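Local coordinates for protein glycerol-3-phosphate dehydrogenase [NAD(P)+] (Coxiella burnetii, PDB 3K96) that probably catalyses the NAD(P)H-dependent reduction of dihydroxyacetone phosphate to sn-glycerol 3-phosphate, the key precursor for phospholipid synthesis, at residues L35-S39 and W40-L44; V106-S109 and F110-H113; Q258-T262 and G263-L267; E337-D340 and P341-V345. All coordinates share one frame; numbering follows the deposited sequence. Where two conformers were deposited one is given.

Contact 1: L35-S39 and W40-L44; sequences LGAGS and WGTAL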
# COMPACT_ATOMS: atom_id res chain seq x y z
N LEU A 35 -15.08 8.20 24.97
CA LEU A 35 -15.70 6.97 25.42
C LEU A 35 -14.98 5.80 24.75
O LEU A 35 -15.07 5.61 23.54
CB LEU A 35 -17.20 6.97 25.04
CG LEU A 35 -18.02 8.21 25.45
CD1 LEU A 35 -19.52 8.03 25.11
CD2 LEU A 35 -17.84 8.58 26.93
N GLY A 36 -14.25 5.03 25.55
CA GLY A 36 -13.43 3.90 25.07
C GLY A 36 -11.98 4.14 25.45
O GLY A 36 -11.29 5.00 24.87
N ALA A 37 -11.50 3.37 26.42
CA ALA A 37 -10.15 3.53 26.91
C ALA A 37 -9.21 2.47 26.39
O ALA A 37 -8.34 1.96 27.12
CB ALA A 37 -10.15 3.59 28.43
N GLY A 38 -9.40 2.07 25.13
CA GLY A 38 -8.47 1.14 24.49
C GLY A 38 -7.23 1.96 24.12
O GLY A 38 -7.09 3.15 24.51
N SER A 39 -6.32 1.34 23.37
CA SER A 39 -5.08 2.00 22.95
C SER A 39 -5.35 3.28 22.18
O SER A 39 -4.81 4.34 22.49
CB SER A 39 -4.27 1.05 22.04
OG SER A 39 -4.02 -0.19 22.67
N TRP A 40 -6.19 3.18 21.15
CA TRP A 40 -6.48 4.31 20.30
C TRP A 40 -7.21 5.42 21.06
O TRP A 40 -6.83 6.58 20.98
CB TRP A 40 -7.21 3.85 19.03
CG TRP A 40 -7.48 4.92 17.98
CD1 TRP A 40 -8.63 5.08 17.26
CD2 TRP A 40 -6.60 5.99 17.57
NE1 TRP A 40 -8.53 6.17 16.42
CE2 TRP A 40 -7.29 6.74 16.58
CE3 TRP A 40 -5.30 6.37 17.90
CZ2 TRP A 40 -6.73 7.83 15.95
CZ3 TRP A 40 -4.75 7.47 17.28
CH2 TRP A 40 -5.46 8.19 16.32
N GLY A 41 -8.26 5.07 21.79
CA GLY A 41 -8.98 6.10 22.59
C GLY A 41 -8.07 6.86 23.53
O GLY A 41 -8.15 8.09 23.65
N THR A 42 -7.16 6.12 24.17
CA THR A 42 -6.24 6.71 25.12
C THR A 42 -5.20 7.59 24.41
O THR A 42 -4.83 8.64 24.93
CB THR A 42 -5.52 5.63 25.94
OG1 THR A 42 -6.49 4.79 26.59
CG2 THR A 42 -4.61 6.26 26.99
N ALA A 43 -4.73 7.16 23.24
CA ALA A 43 -3.76 7.93 22.47
C ALA A 43 -4.38 9.27 22.04
O ALA A 43 -3.75 10.31 22.10
CB ALA A 43 -3.28 7.13 21.23
N LEU A 44 -5.62 9.23 21.57
CA LEU A 44 -6.33 10.47 21.19
C LEU A 44 -6.47 11.38 22.43
O LEU A 44 -6.34 12.61 22.34
CB LEU A 44 -7.70 10.13 20.61
CG LEU A 44 -7.69 9.66 19.15
CD1 LEU A 44 -8.98 8.92 18.81
CD2 LEU A 44 -7.40 10.84 18.22
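The carbonyl plane of Gly-38 is met on both faces by a single residue, Thr-42. Its backbone N comes in on one face, tilted 25° from the plane, and its hydroxyl on the other, tilted 33°. The hydroxyl bond is the shorter of the two: Thr-42 OG1 lies 2.7 Å from Gly-38 O, while Thr-42 N lies 3.0 Å from the same oxygen. Because OG1 sits beside the threonine's own backbone N (chi1 -56°), it can fold back over the start of the helix, where Asn-74 ND2 is hydrogen-bonded both to OG1 and to Ala-37 O.

The indole of Trp-40 is the second flat group. The CD1 methyl of Leu-44, one helical turn on, rests over one of its faces, 3.5 Å above the plane and displaced toward the rim. In the same turn Ala-43 N donates to Ser-39 O over 2.9 Å, while Ser-39 OG is held elsewhere, by Tyr-77 O.

The loop is drawn in close where side chains are absent. Gly-41 CA stands 3.4 Å from Gly-36 O in a nearly straight C-H...O contact, so the helix backbone lies directly against the turn. Gly-36, Gly-38 and Gly-41 fit the GxGxxG pattern of a Rossmann fold, in which strand 32-35 turns tightly into helix 39-49; Ser-39 and Trp-40 are predicted to bind NADPH here.

Contact 2: V106-S109 and F110-H113; sequences VVPS and FAFH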
# COMPACT_ATOMS: atom_id res chain seq x y z
N VAL A 106 -14.63 5.79 20.85
CA VAL A 106 -13.55 4.97 20.31
C VAL A 106 -13.59 3.55 20.91
O VAL A 106 -12.60 3.05 21.38
CB VAL A 106 -12.16 5.60 20.58
CG1 VAL A 106 -11.11 4.94 19.72
CG2 VAL A 106 -12.16 7.11 20.27
N VAL A 107 -14.76 2.92 20.89
CA VAL A 107 -14.89 1.56 21.37
C VAL A 107 -14.88 0.59 20.17
O VAL A 107 -14.99 1.02 19.02
CB VAL A 107 -16.18 1.41 22.18
CG1 VAL A 107 -16.16 2.37 23.39
CG2 VAL A 107 -17.41 1.69 21.33
N PRO A 108 -14.72 -0.70 20.41
CA PRO A 108 -14.76 -1.58 19.25
C PRO A 108 -16.13 -1.54 18.55
O PRO A 108 -17.15 -1.21 19.17
CB PRO A 108 -14.52 -2.97 19.86
CG PRO A 108 -13.75 -2.71 21.09
CD PRO A 108 -14.35 -1.42 21.64
N SER A 109 -16.15 -1.89 17.27
CA SER A 109 -17.39 -1.86 16.51
C SER A 109 -18.49 -2.75 17.11
O SER A 109 -19.68 -2.41 17.06
CB SER A 109 -17.12 -2.23 15.04
OG SER A 109 -16.47 -3.46 14.93
N PHE A 110 -18.09 -3.86 17.73
CA PHE A 110 -19.05 -4.75 18.34
C PHE A 110 -19.63 -4.20 19.63
O PHE A 110 -20.55 -4.79 20.17
CB PHE A 110 -18.48 -6.18 18.56
CG PHE A 110 -17.15 -6.21 19.31
CD1 PHE A 110 -17.10 -6.08 20.70
CD2 PHE A 110 -15.96 -6.42 18.62
CE1 PHE A 110 -15.87 -6.14 21.38
CE2 PHE A 110 -14.75 -6.49 19.28
CZ PHE A 110 -14.70 -6.33 20.68
N ALA A 111 -19.09 -3.09 20.15
CA ALA A 111 -19.66 -2.47 21.36
C ALA A 111 -20.32 -1.11 21.07
O ALA A 111 -20.90 -0.49 21.96
CB ALA A 111 -18.58 -2.30 22.41
N PHE A 112 -20.25 -0.65 19.83
CA PHE A 112 -20.77 0.67 19.47
C PHE A 112 -22.26 0.78 19.77
O PHE A 112 -22.69 1.74 20.45
CB PHE A 112 -20.49 0.94 17.98
CG PHE A 112 -20.61 2.38 17.59
CD1 PHE A 112 -19.53 3.24 17.73
CD2 PHE A 112 -21.80 2.88 17.05
CE1 PHE A 112 -19.61 4.56 17.36
CE2 PHE A 112 -21.89 4.21 16.69
CZ PHE A 112 -20.78 5.06 16.84
N HIS A 113 -23.04 -0.18 19.28
CA HIS A 113 -24.48 -0.18 19.55
C HIS A 113 -24.78 -0.01 21.05
O HIS A 113 -25.56 0.85 21.44
CB HIS A 113 -25.11 -1.47 19.06
CG HIS A 113 -26.56 -1.61 19.41
ND1 HIS A 113 -26.99 -2.30 20.52
CD2 HIS A 113 -27.67 -1.14 18.80
CE1 HIS A 113 -28.31 -2.25 20.58
NE2 HIS A 113 -28.75 -1.55 19.55
O HOH W 1 -22.39 -2.66 17.70
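Pro-108 and Phe-110 cross obliquely, with Pro-108 CB over one face of the phenyl ring, toward its rim. This carbon does most of the touching: it is 3.6 Å from the centroid of the Phe-110 ring and 17° off the ring normal, a CH-pi contact. Phe-110 can fold back in this way because CG stands between its own backbone N and carbonyl carbon (chi1 52°), which carries the ring over the residue two places earlier.

Val-107 makes a separate, looser contact: its CG2 methyl lies 4.3 Å from Ala-111 CB and 4.5 Å from Phe-112 CD1. The ring of Phe-112 itself leads off toward helix 143-151.

Backbone bonds fix the turn itself. Ala-111 N donates to Pro-108 O over 2.9 Å; the bond spans three residues, a 3-10-like turn that brings the N-H in above the carbonyl plane, 55° out of it. Ser-109 O accepts a weak bond from Phe-112 N and a second one from a water, which in turn accepts from His-113 N and extends the grip by a residue. Ser-109 N is bound by Glu-306, a residue predicted to contact NADPH.

The whole is the strand-to-helix turn of a beta-alpha-beta crossover, leading from strand 102-105 into helix 109-119 on the way to strand 128-131, beside the predicted cofactor site of the Rossmann domain.

Contact 3: Q258-T262 and G263-L267; sequences QETLT and GLAGL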
# COMPACT_ATOMS: atom_id res chain seq x y z
N GLN A 258 -14.16 8.01 -4.73
CA GLN A 258 -12.88 7.31 -5.03
C GLN A 258 -11.70 8.07 -4.39
O GLN A 258 -10.70 7.46 -3.99
CB GLN A 258 -12.66 7.13 -6.55
CG GLN A 258 -12.43 8.45 -7.35
CD GLN A 258 -12.26 8.25 -8.88
OE1 GLN A 258 -11.69 7.26 -9.35
NE2 GLN A 258 -12.74 9.23 -9.66
N GLU A 259 -11.82 9.38 -4.30
CA GLU A 259 -10.80 10.20 -3.67
C GLU A 259 -10.56 9.71 -2.23
O GLU A 259 -9.45 9.85 -1.69
CB GLU A 259 -11.20 11.69 -3.66
CG GLU A 259 -11.18 12.39 -5.04
CD GLU A 259 -12.32 11.99 -5.97
OE1 GLU A 259 -13.41 11.61 -5.47
OE2 GLU A 259 -12.14 12.06 -7.21
N THR A 260 -11.59 9.17 -1.61
CA THR A 260 -11.47 8.66 -0.25
C THR A 260 -10.72 7.34 -0.31
O THR A 260 -9.86 7.05 0.52
CB THR A 260 -12.83 8.46 0.40
OG1 THR A 260 -13.50 9.72 0.45
CG2 THR A 260 -12.67 7.92 1.81
N LEU A 261 -11.04 6.56 -1.31
CA LEU A 261 -10.41 5.25 -1.49
C LEU A 261 -8.88 5.30 -1.63
O LEU A 261 -8.17 4.46 -1.07
CB LEU A 261 -11.02 4.59 -2.71
CG LEU A 261 -10.68 3.15 -2.97
CD1 LEU A 261 -11.26 2.24 -1.85
CD2 LEU A 261 -11.26 2.81 -4.35
N THR A 262 -8.38 6.28 -2.35
CA THR A 262 -6.95 6.42 -2.56
C THR A 262 -6.32 7.33 -1.51
O THR A 262 -5.12 7.63 -1.58
CB THR A 262 -6.67 7.01 -3.95
OG1 THR A 262 -7.35 8.26 -4.08
CG2 THR A 262 -7.17 6.06 -5.05
N GLY A 263 -7.12 7.76 -0.53
CA GLY A 263 -6.62 8.65 0.54
C GLY A 263 -6.21 7.92 1.81
O GLY A 263 -6.08 6.70 1.83
N LEU A 264 -6.04 8.70 2.89
CA LEU A 264 -5.62 8.18 4.18
C LEU A 264 -6.53 7.13 4.76
O LEU A 264 -6.05 6.14 5.32
CB LEU A 264 -5.46 9.33 5.17
CG LEU A 264 -4.35 10.33 4.89
CD1 LEU A 264 -4.55 11.67 5.64
CD2 LEU A 264 -2.97 9.68 5.22
N ALA A 265 -7.85 7.32 4.62
CA ALA A 265 -8.85 6.41 5.21
C ALA A 265 -9.00 5.10 4.40
O ALA A 265 -9.42 4.07 4.93
CB ALA A 265 -10.20 7.12 5.35
N GLY A 266 -8.60 5.13 3.13
CA GLY A 266 -8.67 3.93 2.30
C GLY A 266 -7.27 3.36 2.24
O GLY A 266 -6.81 2.68 3.17
N LEU A 267 -6.57 3.68 1.15
CA LEU A 267 -5.19 3.23 0.91
C LEU A 267 -4.23 3.35 2.08
O LEU A 267 -3.51 2.41 2.40
CB LEU A 267 -4.61 4.00 -0.28
CG LEU A 267 -3.12 3.85 -0.53
CD1 LEU A 267 -2.78 2.41 -0.86
CD2 LEU A 267 -2.68 4.79 -1.62
O HOH W 2 -9.34 9.09 2.60
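A helix-to-helix junction is built here: helix 258-261 gives way at Thr-262 and Gly-263 to helix 264-275, which sets off with a wide, pi-type first turn and carries Asp-269, predicted to bind sn-glycerol 3-phosphate. Gly-263 occupies the N-cap position of the second helix and also closes the first: its N donates to Thr-260 O over 3.0 Å. That donor stands far above the carbonyl plane, 69° out of it, as the chain tightens at the end of the helix.

Thr-260 O has a second partner, a water 3.0 Å away that accepts in turn from Ala-265 N. The water thus bridges the last turn of one helix to the first turn of the next.

The longest reach is that of Leu-267 N, which donates to Leu-261 O over 2.8 Å, six residues back in sequence and at a more open carbonyl angle of 150°. Beside this bond Gly-266 CA comes to 3.4 Å from the same Leu-261 O, an approach that its lack of a side chain permits. The side chain of Leu-267 bends back in the same direction: CB lies 3.7 Å from Leu-261 O, and the CD2 methyl 3.7 Å from Thr-262 O.

Around the junction, Thr-260 OG1 is bound by Asp-205, and Thr-260 and Ala-265 pack on Val-209 of helix 206-228, while Leu-261 rests on helix 233-253. Leu-264 reaches strands 174-180 and 198-203. Thr-262 and Leu-267 meet the same residues of the second subunit, so the corner lies at the dimer interface.

Contact 4: E337-D340 and P341-V345; sequences EDLD and PQQAV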
# COMPACT_ATOMS: atom_id res chain seq x y z
N GLU A 337 -16.96 -21.93 7.27
CA GLU A 337 -17.24 -23.11 6.44
C GLU A 337 -16.06 -24.07 6.37
O GLU A 337 -15.98 -24.92 5.50
CB GLU A 337 -17.65 -22.69 5.03
CG GLU A 337 -18.88 -21.79 5.04
CD GLU A 337 -19.32 -21.40 3.65
OE1 GLU A 337 -18.84 -21.98 2.65
OE2 GLU A 337 -20.17 -20.49 3.57
N ASP A 338 -15.13 -23.89 7.31
CA ASP A 338 -13.96 -24.74 7.44
C ASP A 338 -13.08 -24.77 6.18
O ASP A 338 -12.34 -25.72 5.97
CB ASP A 338 -14.41 -26.16 7.80
CG ASP A 338 -13.30 -27.01 8.37
OD1 ASP A 338 -12.48 -26.48 9.16
OD2 ASP A 338 -13.28 -28.23 8.06
N LEU A 339 -13.15 -23.72 5.34
CA LEU A 339 -12.33 -23.66 4.14
C LEU A 339 -10.84 -23.63 4.47
O LEU A 339 -10.38 -22.83 5.29
CB LEU A 339 -12.68 -22.42 3.32
CG LEU A 339 -11.95 -22.26 1.98
CD1 LEU A 339 -12.25 -23.44 1.06
CD2 LEU A 339 -12.33 -20.92 1.30
N ASP A 340 -10.09 -24.56 3.86
CA ASP A 340 -8.64 -24.64 4.02
C ASP A 340 -8.00 -23.35 3.54
O ASP A 340 -8.26 -22.91 2.42
CB ASP A 340 -8.08 -25.78 3.18
CG ASP A 340 -6.59 -25.79 3.18
OD1 ASP A 340 -6.01 -25.85 4.29
OD2 ASP A 340 -6.00 -25.74 2.09
N PRO A 341 -7.16 -22.73 4.38
CA PRO A 341 -6.51 -21.46 4.04
C PRO A 341 -5.70 -21.46 2.75
O PRO A 341 -5.83 -20.54 1.95
CB PRO A 341 -5.60 -21.21 5.25
CG PRO A 341 -6.36 -21.80 6.36
CD PRO A 341 -6.99 -23.04 5.81
N GLN A 342 -4.86 -22.48 2.55
CA GLN A 342 -4.08 -22.52 1.32
C GLN A 342 -5.00 -22.55 0.11
O GLN A 342 -4.84 -21.75 -0.81
CB GLN A 342 -3.10 -23.69 1.28
CG GLN A 342 -2.28 -23.72 0.01
CD GLN A 342 -1.15 -24.71 0.05
OE1 GLN A 342 -0.51 -24.91 1.09
NE2 GLN A 342 -0.86 -25.32 -1.09
N GLN A 343 -6.00 -23.42 0.12
CA GLN A 343 -6.90 -23.49 -1.00
C GLN A 343 -7.61 -22.15 -1.19
O GLN A 343 -7.77 -21.68 -2.31
CB GLN A 343 -7.94 -24.59 -0.79
CG GLN A 343 -9.07 -24.55 -1.82
CD GLN A 343 -10.24 -25.43 -1.42
OE1 GLN A 343 -10.12 -26.30 -0.57
NE2 GLN A 343 -11.39 -25.18 -2.04
N ALA A 344 -8.01 -21.51 -0.09
CA ALA A 344 -8.73 -20.24 -0.17
C ALA A 344 -7.91 -19.12 -0.85
O ALA A 344 -8.43 -18.38 -1.70
CB ALA A 344 -9.19 -19.78 1.24
N VAL A 345 -6.66 -18.99 -0.47
CA VAL A 345 -5.84 -17.93 -1.03
C VAL A 345 -5.48 -18.26 -2.47
O VAL A 345 -5.35 -17.35 -3.30
CB VAL A 345 -4.60 -17.64 -0.19
CG1 VAL A 345 -3.73 -16.58 -0.88
CG2 VAL A 345 -5.01 -17.16 1.24
O HOH W 3 -11.33 -26.76 2.15
O HOH W 4 -3.92 -24.39 4.51
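Pro-341 opens the helix with its ring set at about a right angle to the side chain of Asp-340, CD lying 3.3 Å from Asp-340 OD1. Gln-342 N then reaches that same OD1 through a water, which donates to the carboxylate over 2.6 Å. Gln-343 N binds the other oxygen directly: it is 3.0 Å from Asp-340 OD2 and comes from above the carboxylate plane, 47° out of it. With CG anti to the backbone N (chi1 173°), Asp-340 holds its carboxylate across the first turn as an N-cap. A second water joins Gln-343 OE1 to Asp-340 N, so the return link to the cap runs through solvent. The Gln-343 side chain crosses Leu-339 at about a right angle, NE2 lying 3.7 Å from Leu-339 CD1 and bonding to Glu-347.

At Ala-344 the first full helical bond forms, N to Asp-340 O over 2.9 Å. Its methyl meets Leu-339 CD2 at 3.3 Å, a tight fit that makes the pair a hydrophobic staple spanning the cap. Val-345 N continues the helix by donating to Pro-341 O.

Leu-339 and Ala-344 also pack on helix 326-336, whereas Pro-341 and Val-345 lie against Ile-225 of helix 206-228, so the start of helix 341-349 packs on both helices.

From the N terminus the four contacts follow in series, each closing a local turn between two segments that follow one another without a gap, and none encloses or crosses another. Contacts 1 and 2 lead from neighbouring parallel strands, 32-35 and 102-105, into helices of the nucleotide-binding half. They touch directly: Leu-35 O is 2.7 Å from Val-106 N, a probable hydrogen bond, and Trp-40 CD1 packs 3.5 Å from Val-106 CG1. Contact 3 comes next, in the C-terminal family region, joining two helices at the dimer interface, its centre about 23 Å from that of contact 2. Contact 4 starts the last helix, about 29 Å between centres from contact 3 and away from the predicted sites.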